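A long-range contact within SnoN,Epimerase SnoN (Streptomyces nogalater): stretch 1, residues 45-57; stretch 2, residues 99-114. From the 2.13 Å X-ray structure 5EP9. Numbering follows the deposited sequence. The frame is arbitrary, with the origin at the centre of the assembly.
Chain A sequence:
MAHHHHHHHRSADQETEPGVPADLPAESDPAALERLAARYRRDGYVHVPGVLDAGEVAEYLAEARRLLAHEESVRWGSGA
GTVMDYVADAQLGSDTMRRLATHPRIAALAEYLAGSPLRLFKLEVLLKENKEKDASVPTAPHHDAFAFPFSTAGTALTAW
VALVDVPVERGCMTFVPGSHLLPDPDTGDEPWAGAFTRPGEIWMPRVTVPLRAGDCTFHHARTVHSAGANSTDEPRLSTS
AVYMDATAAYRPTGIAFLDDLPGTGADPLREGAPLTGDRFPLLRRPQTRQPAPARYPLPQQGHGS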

ATOM      1  N   TYR A  45      -2.207  -1.373  11.952  1.00 26.43           N
ATOM      2  CA  TYR A  45      -2.334  -2.290  10.846  1.00 26.52           C
ATOM      3  C   TYR A  45      -3.346  -3.315  11.193  1.00 26.54           C
ATOM      4  O   TYR A  45      -3.630  -3.542  12.352  1.00 26.59           O
ATOM      5  CB  TYR A  45      -0.982  -2.974  10.505  1.00 28.90           C
ATOM      6  CG  TYR A  45      -0.632  -4.058  11.477  1.00 30.24           C
ATOM      7  CD1 TYR A  45      -0.129  -3.744  12.713  1.00 34.74           C
ATOM      8  CD2 TYR A  45      -0.927  -5.391  11.192  1.00 32.69           C
ATOM      9  CE1 TYR A  45       0.160  -4.749  13.647  1.00 37.84           C
ATOM     10  CE2 TYR A  45      -0.617  -6.393  12.088  1.00 36.01           C
ATOM     11  CZ  TYR A  45      -0.094  -6.064  13.288  1.00 37.69           C
ATOM     12  OH  TYR A  45       0.122  -7.028  14.192  1.00 47.35           O
ATOM     13  N   VAL A  46      -3.803  -4.031  10.181  1.00 26.29           N
ATOM     14  CA  VAL A  46      -4.611  -5.225  10.427  1.00 28.46           C
ATOM     15  C   VAL A  46      -4.471  -6.219   9.306  1.00 28.08           C
ATOM     16  O   VAL A  46      -4.294  -5.817   8.102  1.00 30.29           O
ATOM     17  CB  VAL A  46      -6.056  -4.779  10.728  1.00 31.65           C
ATOM     18  CG1 VAL A  46      -6.879  -4.509   9.479  1.00 30.94           C
ATOM     19  CG2 VAL A  46      -6.736  -5.745  11.609  1.00 34.52           C
ATOM     20  N   HIS A  47      -4.560  -7.485   9.656  1.00 26.82           N
ATOM     21  CA  HIS A  47      -4.556  -8.580   8.716  1.00 27.30           C
ATOM     22  C   HIS A  47      -5.999  -8.983   8.450  1.00 27.99           C
ATOM     23  O   HIS A  47      -6.739  -9.273   9.372  1.00 27.92           O
ATOM     24  CB  HIS A  47      -3.764  -9.769   9.318  1.00 29.11           C
ATOM     25  CG  HIS A  47      -3.794 -11.034   8.523  1.00 30.56           C
ATOM     26  ND1 HIS A  47      -3.693 -12.266   9.097  1.00 33.77           N
ATOM     27  CD2 HIS A  47      -3.897 -11.266   7.199  1.00 33.91           C
ATOM     28  CE1 HIS A  47      -3.707 -13.198   8.180  1.00 34.10           C
ATOM     29  NE2 HIS A  47      -3.842 -12.612   7.018  1.00 34.01           N
ATOM     30  N   VAL A  48      -6.340  -9.126   7.176  1.00 27.43           N
ATOM     31  CA  VAL A  48      -7.674  -9.634   6.766  1.00 30.93           C
ATOM     32  C   VAL A  48      -7.500 -10.833   5.868  1.00 29.87           C
ATOM     33  O   VAL A  48      -7.118 -10.675   4.721  1.00 32.09           O
ATOM     34  CB  VAL A  48      -8.558  -8.580   5.999  1.00 33.18           C
ATOM     35  CG1 VAL A  48      -9.953  -9.126   5.709  1.00 34.37           C
ATOM     36  CG2 VAL A  48      -8.713  -7.320   6.816  1.00 35.73           C
ATOM     37  N   PRO A  49      -7.803 -12.005   6.366  1.00 30.29           N
ATOM     38  CA  PRO A  49      -7.680 -13.187   5.460  1.00 32.43           C
ATOM     39  C   PRO A  49      -8.769 -13.306   4.364  1.00 31.86           C
ATOM     40  O   PRO A  49      -9.852 -12.856   4.553  1.00 31.98           O
ATOM     41  CB  PRO A  49      -7.791 -14.381   6.385  1.00 32.90           C
ATOM     42  CG  PRO A  49      -8.547 -13.868   7.580  1.00 35.52           C
ATOM     43  CD  PRO A  49      -8.248 -12.382   7.720  1.00 31.84           C
ATOM     44  N   GLY A  50      -8.387 -13.838   3.210  1.00 32.17           N
ATOM     45  CA  GLY A  50      -9.341 -14.257   2.179  1.00 32.34           C
ATOM     46  C   GLY A  50     -10.172 -13.080   1.671  1.00 32.93           C
ATOM     47  O   GLY A  50     -11.330 -13.152   1.514  1.00 31.07           O
ATOM     48  N   VAL A  51      -9.511 -11.959   1.461  1.00 33.02           N
ATOM     49  CA  VAL A  51     -10.213 -10.814   0.927  1.00 34.53           C
ATOM     50  C   VAL A  51     -10.551 -11.043  -0.592  1.00 35.01           C
ATOM     51  O   VAL A  51     -11.555 -10.564  -1.073  1.00 36.37           O
ATOM     52  CB  VAL A  51      -9.455  -9.545   1.263  1.00 35.22           C
ATOM     53  CG1 VAL A  51      -8.375  -9.221   0.262  1.00 34.03           C
ATOM     54  CG2 VAL A  51     -10.394  -8.432   1.285  1.00 39.30           C
ATOM     55  N   LEU A  52      -9.678 -11.736  -1.298  1.00 31.39           N
ATOM     56  CA  LEU A  52      -9.910 -12.212  -2.634  1.00 32.43           C
ATOM     57  C   LEU A  52     -10.181 -13.688  -2.645  1.00 32.95           C
ATOM     58  O   LEU A  52      -9.583 -14.455  -1.869  1.00 31.82           O
ATOM     59  CB  LEU A  52      -8.679 -11.991  -3.515  1.00 32.51           C
ATOM     60  CG  LEU A  52      -8.199 -10.566  -3.718  1.00 31.86           C
ATOM     61  CD1 LEU A  52      -6.972 -10.526  -4.653  1.00 32.61           C
ATOM     62  CD2 LEU A  52      -9.318  -9.674  -4.259  1.00 32.23           C
ATOM     63  N   ASP A  53     -11.120 -14.103  -3.495  1.00 32.41           N
ATOM     64  CA  ASP A  53     -11.346 -15.534  -3.626  1.00 32.08           C
ATOM     65  C   ASP A  53     -10.261 -16.162  -4.513  1.00 31.02           C
ATOM     66  O   ASP A  53      -9.438 -15.427  -5.059  1.00 29.77           O
ATOM     67  CB  ASP A  53     -12.805 -15.835  -4.007  1.00 34.08           C
ATOM     68  CG  ASP A  53     -13.152 -15.404  -5.430  1.00 35.17           C
ATOM     69  OD1 ASP A  53     -12.282 -15.423  -6.329  1.00 33.39           O
ATOM     70  OD2 ASP A  53     -14.382 -15.166  -5.605  1.00 38.27           O
ATOM     71  N   ALA A  54     -10.323 -17.480  -4.736  1.00 31.37           N
ATOM     72  CA  ALA A  54      -9.251 -18.169  -5.469  1.00 31.54           C
ATOM     73  C   ALA A  54      -9.228 -17.728  -6.989  1.00 32.35           C
ATOM     74  O   ALA A  54      -8.142 -17.579  -7.559  1.00 32.50           O
ATOM     75  CB  ALA A  54      -9.448 -19.681  -5.386  1.00 33.06           C
ATOM     76  N   GLY A  55     -10.402 -17.598  -7.578  1.00 32.46           N
ATOM     77  CA  GLY A  55     -10.475 -17.123  -8.957  1.00 33.95           C
ATOM     78  C   GLY A  55      -9.908 -15.712  -9.180  1.00 32.99           C
ATOM     79  O   GLY A  55      -9.225 -15.422 -10.187  1.00 33.01           O
ATOM     80  N   GLU A  56     -10.210 -14.849  -8.233  1.00 32.14           N
ATOM     81  CA  GLU A  56      -9.709 -13.478  -8.273  1.00 31.76           C
ATOM     82  C   GLU A  56      -8.253 -13.449  -8.143  1.00 31.53           C
ATOM     83  O   GLU A  56      -7.557 -12.733  -8.889  1.00 31.12           O
ATOM     84  CB  GLU A  56     -10.313 -12.665  -7.181  1.00 32.17           C
ATOM     85  CG  GLU A  56     -11.809 -12.400  -7.399  1.00 35.09           C
ATOM     86  CD  GLU A  56     -12.390 -11.586  -6.220  1.00 35.67           C
ATOM     87  OE1 GLU A  56     -12.259 -11.970  -5.033  1.00 33.99           O
ATOM     88  OE2 GLU A  56     -13.102 -10.624  -6.514  1.00 36.26           O
ATOM     89  N   VAL A  57      -7.740 -14.218  -7.167  1.00 30.25           N
ATOM     90  CA  VAL A  57      -6.310 -14.313  -7.058  1.00 29.81           C
ATOM     91  C   VAL A  57      -5.669 -14.739  -8.435  1.00 30.34           C
ATOM     92  O   VAL A  57      -4.728 -14.167  -8.961  1.00 30.66           O
ATOM     93  CB  VAL A  57      -5.899 -15.260  -5.919  1.00 29.50           C
ATOM     94  CG1 VAL A  57      -4.427 -15.546  -6.028  1.00 30.93           C
ATOM     95  CG2 VAL A  57      -6.200 -14.635  -4.568  1.00 28.70           C
ATOM     96  N   ARG A  99      -9.501  -2.633 -11.473  1.00 36.80           N
ATOM     97  CA  ARG A  99     -10.587  -3.345 -10.768  1.00 38.61           C
ATOM     98  C   ARG A  99     -10.111  -3.795  -9.396  1.00 35.08           C
ATOM     99  O   ARG A  99     -10.856  -3.798  -8.432  1.00 33.92           O
ATOM    100  CB  ARG A  99     -11.162  -4.543 -11.528  1.00 41.46           C
ATOM    101  CG  ARG A  99     -12.041  -4.078 -12.711  1.00 46.66           C
ATOM    102  CD  ARG A  99     -12.811  -5.186 -13.418  1.00 49.77           C
ATOM    103  NE  ARG A  99     -12.064  -5.694 -14.543  1.00 56.87           N
ATOM    104  CZ  ARG A  99     -11.268  -6.751 -14.515  1.00 62.39           C
ATOM    105  NH1 ARG A  99     -11.066  -7.465 -13.378  1.00 64.35           N
ATOM    106  NH2 ARG A  99     -10.633  -7.063 -15.657  1.00 65.58           N
ATOM    107  N   LEU A 100      -8.878  -4.225  -9.312  1.00 33.20           N
ATOM    108  CA  LEU A 100      -8.334  -4.608  -7.980  1.00 32.73           C
ATOM    109  C   LEU A 100      -8.227  -3.394  -7.027  1.00 32.84           C
ATOM    110  O   LEU A 100      -8.502  -3.494  -5.828  1.00 32.68           O
ATOM    111  CB  LEU A 100      -7.003  -5.377  -8.108  1.00 31.66           C
ATOM    112  CG  LEU A 100      -6.299  -5.782  -6.849  1.00 29.90           C
ATOM    113  CD1 LEU A 100      -7.159  -6.645  -5.950  1.00 30.81           C
ATOM    114  CD2 LEU A 100      -5.019  -6.470  -7.233  1.00 30.66           C
ATOM    115  N   ALA A 101      -7.733  -2.290  -7.562  1.00 32.25           N
ATOM    116  CA  ALA A 101      -7.577  -1.028  -6.818  1.00 31.24           C
ATOM    117  C   ALA A 101      -8.875  -0.500  -6.231  1.00 31.43           C
ATOM    118  O   ALA A 101      -8.905   0.038  -5.128  1.00 31.55           O
ATOM    119  CB  ALA A 101      -6.959   0.028  -7.692  1.00 31.04           C
ATOM    120  N   THR A 102      -9.956  -0.729  -6.959  1.00 32.02           N
ATOM    121  CA  THR A 102     -11.305  -0.355  -6.545  1.00 32.86           C
ATOM    122  C   THR A 102     -12.201  -1.532  -6.161  1.00 32.19           C
ATOM    123  O   THR A 102     -13.375  -1.387  -6.007  1.00 32.12           O
ATOM    124  CB  THR A 102     -12.004   0.479  -7.656  1.00 37.40           C
ATOM    125  OG1 THR A 102     -11.988  -0.258  -8.867  1.00 35.28           O
ATOM    126  CG2 THR A 102     -11.247   1.776  -7.878  1.00 39.71           C
ATOM    127  N   HIS A 103     -11.615  -2.695  -5.933  1.00 32.77           N
ATOM    128  CA  HIS A 103     -12.314  -3.850  -5.517  1.00 34.27           C
ATOM    129  C   HIS A 103     -13.350  -3.520  -4.439  1.00 36.40           C
ATOM    130  O   HIS A 103     -13.010  -2.925  -3.398  1.00 38.23           O
ATOM    131  CB  HIS A 103     -11.313  -4.865  -4.994  1.00 34.82           C
ATOM    132  CG  HIS A 103     -11.877  -6.227  -4.829  1.00 37.24           C
ATOM    133  ND1 HIS A 103     -12.619  -6.583  -3.723  1.00 38.44           N
ATOM    134  CD2 HIS A 103     -11.887  -7.304  -5.662  1.00 37.57           C
ATOM    135  CE1 HIS A 103     -13.053  -7.825  -3.883  1.00 40.05           C
ATOM    136  NE2 HIS A 103     -12.614  -8.282  -5.044  1.00 38.17           N
ATOM    137  N   PRO A 104     -14.569  -3.970  -4.591  1.00 36.79           N
ATOM    138  CA  PRO A 104     -15.596  -3.529  -3.626  1.00 38.66           C
ATOM    139  C   PRO A 104     -15.368  -3.900  -2.179  1.00 37.92           C
ATOM    140  O   PRO A 104     -15.727  -3.139  -1.293  1.00 37.43           O
ATOM    141  CB  PRO A 104     -16.952  -4.188  -4.131  1.00 40.01           C
ATOM    142  CG  PRO A 104     -16.690  -4.511  -5.568  1.00 40.80           C
ATOM    143  CD  PRO A 104     -15.157  -4.626  -5.768  1.00 39.52           C
ATOM    144  N   ARG A 105     -14.900  -5.090  -1.960  1.00 37.98           N
ATOM    145  CA  ARG A 105     -14.661  -5.540  -0.620  1.00 40.73           C
ATOM    146  C   ARG A 105     -13.468  -4.849   0.043  1.00 35.82           C
ATOM    147  O   ARG A 105     -13.521  -4.486   1.197  1.00 34.08           O
ATOM    148  CB  ARG A 105     -14.510  -7.061  -0.635  1.00 49.53           C
ATOM    149  CG  ARG A 105     -14.485  -7.604   0.769  1.00 58.11           C
ATOM    150  CD  ARG A 105     -14.829  -9.067   0.848  1.00 69.84           C
ATOM    151  NE  ARG A 105     -14.271  -9.488   2.146  1.00 81.29           N
ATOM    152  CZ  ARG A 105     -13.914 -10.733   2.472  1.00 87.60           C
ATOM    153  NH1 ARG A 105     -14.070 -11.734   1.597  1.00 89.79           N
ATOM    154  NH2 ARG A 105     -13.410 -10.972   3.690  1.00 85.89           N
ATOM    155  N   ILE A 106     -12.375  -4.724  -0.688  1.00 32.47           N
ATOM    156  CA  ILE A 106     -11.205  -4.026  -0.208  1.00 32.29           C
ATOM    157  C   ILE A 106     -11.552  -2.565   0.118  1.00 33.82           C
ATOM    158  O   ILE A 106     -11.176  -1.997   1.162  1.00 32.13           O
ATOM    159  CB  ILE A 106     -10.075  -4.105  -1.226  1.00 32.17           C
ATOM    160  CG1 ILE A 106      -9.628  -5.540  -1.339  1.00 33.58           C
ATOM    161  CG2 ILE A 106      -8.887  -3.206  -0.789  1.00 32.11           C
ATOM    162  CD1 ILE A 106      -8.463  -5.807  -2.258  1.00 35.07           C
ATOM    163  N   ALA A 107     -12.348  -1.968  -0.789  1.00 33.17           N
ATOM    164  CA  ALA A 107     -12.700  -0.547  -0.688  1.00 31.93           C
ATOM    165  C   ALA A 107     -13.570  -0.348   0.494  1.00 32.46           C
ATOM    166  O   ALA A 107     -13.404   0.633   1.267  1.00 30.40           O
ATOM    167  CB  ALA A 107     -13.477  -0.092  -1.920  1.00 34.54           C
ATOM    168  N   ALA A 108     -14.562  -1.222   0.635  1.00 31.74           N
ATOM    169  CA  ALA A 108     -15.447  -1.108   1.795  1.00 33.12           C
ATOM    170  C   ALA A 108     -14.670  -1.249   3.167  1.00 33.09           C
ATOM    171  O   ALA A 108     -14.986  -0.538   4.109  1.00 32.89           O
ATOM    172  CB  ALA A 108     -16.606  -2.060   1.750  1.00 33.96           C
ATOM    173  N   LEU A 109     -13.732  -2.179   3.228  1.00 32.95           N
ATOM    174  CA  LEU A 109     -12.926  -2.354   4.399  1.00 33.64           C
ATOM    175  C   LEU A 109     -12.101  -1.102   4.687  1.00 31.63           C
ATOM    176  O   LEU A 109     -12.093  -0.642   5.775  1.00 30.04           O
ATOM    177  CB  LEU A 109     -12.006  -3.539   4.246  1.00 34.28           C
ATOM    178  CG  LEU A 109     -12.747  -4.837   4.452  1.00 37.51           C
ATOM    179  CD1 LEU A 109     -11.906  -6.007   3.936  1.00 37.86           C
ATOM    180  CD2 LEU A 109     -13.047  -5.061   5.937  1.00 40.29           C
ATOM    181  N   ALA A 110     -11.438  -0.588   3.673  1.00 30.48           N
ATOM    182  CA  ALA A 110     -10.643   0.569   3.807  1.00 30.99           C
ATOM    183  C   ALA A 110     -11.434   1.750   4.376  1.00 32.87           C
ATOM    184  O   ALA A 110     -10.957   2.463   5.276  1.00 31.08           O
ATOM    185  CB  ALA A 110      -9.987   0.986   2.484  1.00 31.78           C
ATOM    186  N   GLU A 111     -12.622   1.977   3.839  1.00 33.05           N
ATOM    187  CA  GLU A 111     -13.405   3.086   4.277  1.00 34.22           C
ATOM    188  C   GLU A 111     -13.884   2.879   5.691  1.00 34.38           C
ATOM    189  O   GLU A 111     -13.925   3.871   6.443  1.00 35.68           O
ATOM    190  CB  GLU A 111     -14.635   3.420   3.369  1.00 36.05           C
ATOM    191  CG  GLU A 111     -14.222   3.954   2.020  1.00 36.80           C
ATOM    192  CD  GLU A 111     -15.339   4.700   1.271  1.00 39.95           C
ATOM    193  OE1 GLU A 111     -16.540   4.461   1.538  1.00 41.98           O
ATOM    194  OE2 GLU A 111     -14.961   5.500   0.393  1.00 39.29           O
ATOM    195  N   TYR A 112     -14.278   1.669   6.045  1.00 33.33           N
ATOM    196  CA  TYR A 112     -14.694   1.397   7.388  1.00 35.24           C
ATOM    197  C   TYR A 112     -13.479   1.629   8.351  1.00 34.69           C
ATOM    198  O   TYR A 112     -13.601   2.230   9.357  1.00 35.07           O
ATOM    199  CB  TYR A 112     -15.235  -0.018   7.550  1.00 36.77           C
ATOM    200  CG  TYR A 112     -15.985  -0.228   8.863  1.00 39.96           C
ATOM    201  CD1 TYR A 112     -17.346   0.046   8.987  1.00 43.29           C
ATOM    202  CD2 TYR A 112     -15.310  -0.689   9.991  1.00 40.87           C
ATOM    203  CE1 TYR A 112     -18.008  -0.140  10.202  1.00 45.62           C
ATOM    204  CE2 TYR A 112     -15.951  -0.865  11.214  1.00 42.86           C
ATOM    205  CZ  TYR A 112     -17.280  -0.594  11.322  1.00 45.16           C
ATOM    206  OH  TYR A 112     -17.891  -0.771  12.539  1.00 49.30           O
ATOM    207  N   LEU A 113     -12.302   1.160   7.992  1.00 35.50           N
ATOM    208  CA  LEU A 113     -11.126   1.291   8.850  1.00 34.62           C
ATOM    209  C   LEU A 113     -10.688   2.729   9.006  1.00 36.92           C
ATOM    210  O   LEU A 113     -10.335   3.166  10.099  1.00 35.26           O
ATOM    211  CB  LEU A 113      -9.972   0.515   8.308  1.00 34.03           C
ATOM    212  CG  LEU A 113     -10.120  -1.002   8.251  1.00 35.34           C
ATOM    213  CD1 LEU A 113      -8.909  -1.651   7.568  1.00 36.11           C
ATOM    214  CD2 LEU A 113     -10.315  -1.605   9.601  1.00 36.56           C
ATOM    215  N   ALA A 114     -10.698   3.471   7.896  1.00 36.31           N
ATOM    216  CA  ALA A 114     -10.300   4.845   7.918  1.00 36.77           C
ATOM    217  C   ALA A 114     -11.306   5.707   8.634  1.00 38.40           C
ATOM    218  O   ALA A 114     -10.976   6.745   9.092  1.00 40.16           O
ATOM    219  CB  ALA A 114     -10.085   5.374   6.504  1.00 36.69           C
TER

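A strand and a helix that lie side by side tend to meet through residues that repeat at a regular interval, every second on the strand and every third or fourth on the helix. The contact between residues 45-57 and 99-114 of SnoN illustrates the principle, and adds a polar clamp where the helix begins. Strand 45-48 and helix 104-114 run roughly antiparallel, at 149° between their N-to-C directions, with their axes 11.4 Å apart at closest approach. That spacing leaves room for side chains but not for backbone contact, and the pairing of Val46 with Leu113, Val48 with Leu109 and Val51 with Ile106 follows from the opposed directions.

Stretch 2 opens with the end of an earlier helix, where Leu100 reaches the contact with the tip of its side chain: its CD1 lies 4.1 Å from Leu52 CD2, a plain apolar contact. After the turn comes His103, the polar centre of the interface. Its imidazole uses both nitrogens. His103 NE2 donates to Glu56 OE2 at 2.8 Å, with a nearly straight angle of 164° and the carboxylate oxygen near the plane of the ring, where the N-H points. His103 ND1 accepts a weak bond from Arg105 N at 3.2 Å, capping the new helix. Glu56 is itself held in place, since its OE1 accepts from Asp53 N at 2.9 Å, while Asp53 OD1 caps the other helix by accepting from Glu56 N at 2.9 Å. Two helix starts are thus linked through one carboxylate. Over one face of the imidazole sits Leu52 CD2, 4.0 Å from the His103 ring centroid, in a CH-pi contact that leaves the ring edge free for bonding.

Arg105 extends along the outside of the contact, its chi1 to chi3 all t, and its guanidinium covers Val51 CA with one face. Arg105 NH1 comes within 3.1 Å of Gly50 O, although the side chain is poorly ordered. Gly50 has positive phi, a conformation that by itself favours glycine.

From here the helix meets stretch 1 through apolar side chains. Ile106 places CG1 4.0 Å from Val51 CG2; Leu109 follows about one turn later and Leu113 about two, so all three reach stretch 1. Leu109 CD1 lies 3.9 Å from Val51 CG2 and 4.1 Å from Val48 CG1, bridging loop and strand. Four residues on, Leu113 CD1 meets Val46 CG1 at 4.0 Å. Val46 and Val48 point toward the helix while Tyr45 points away, the alternation expected of a strand.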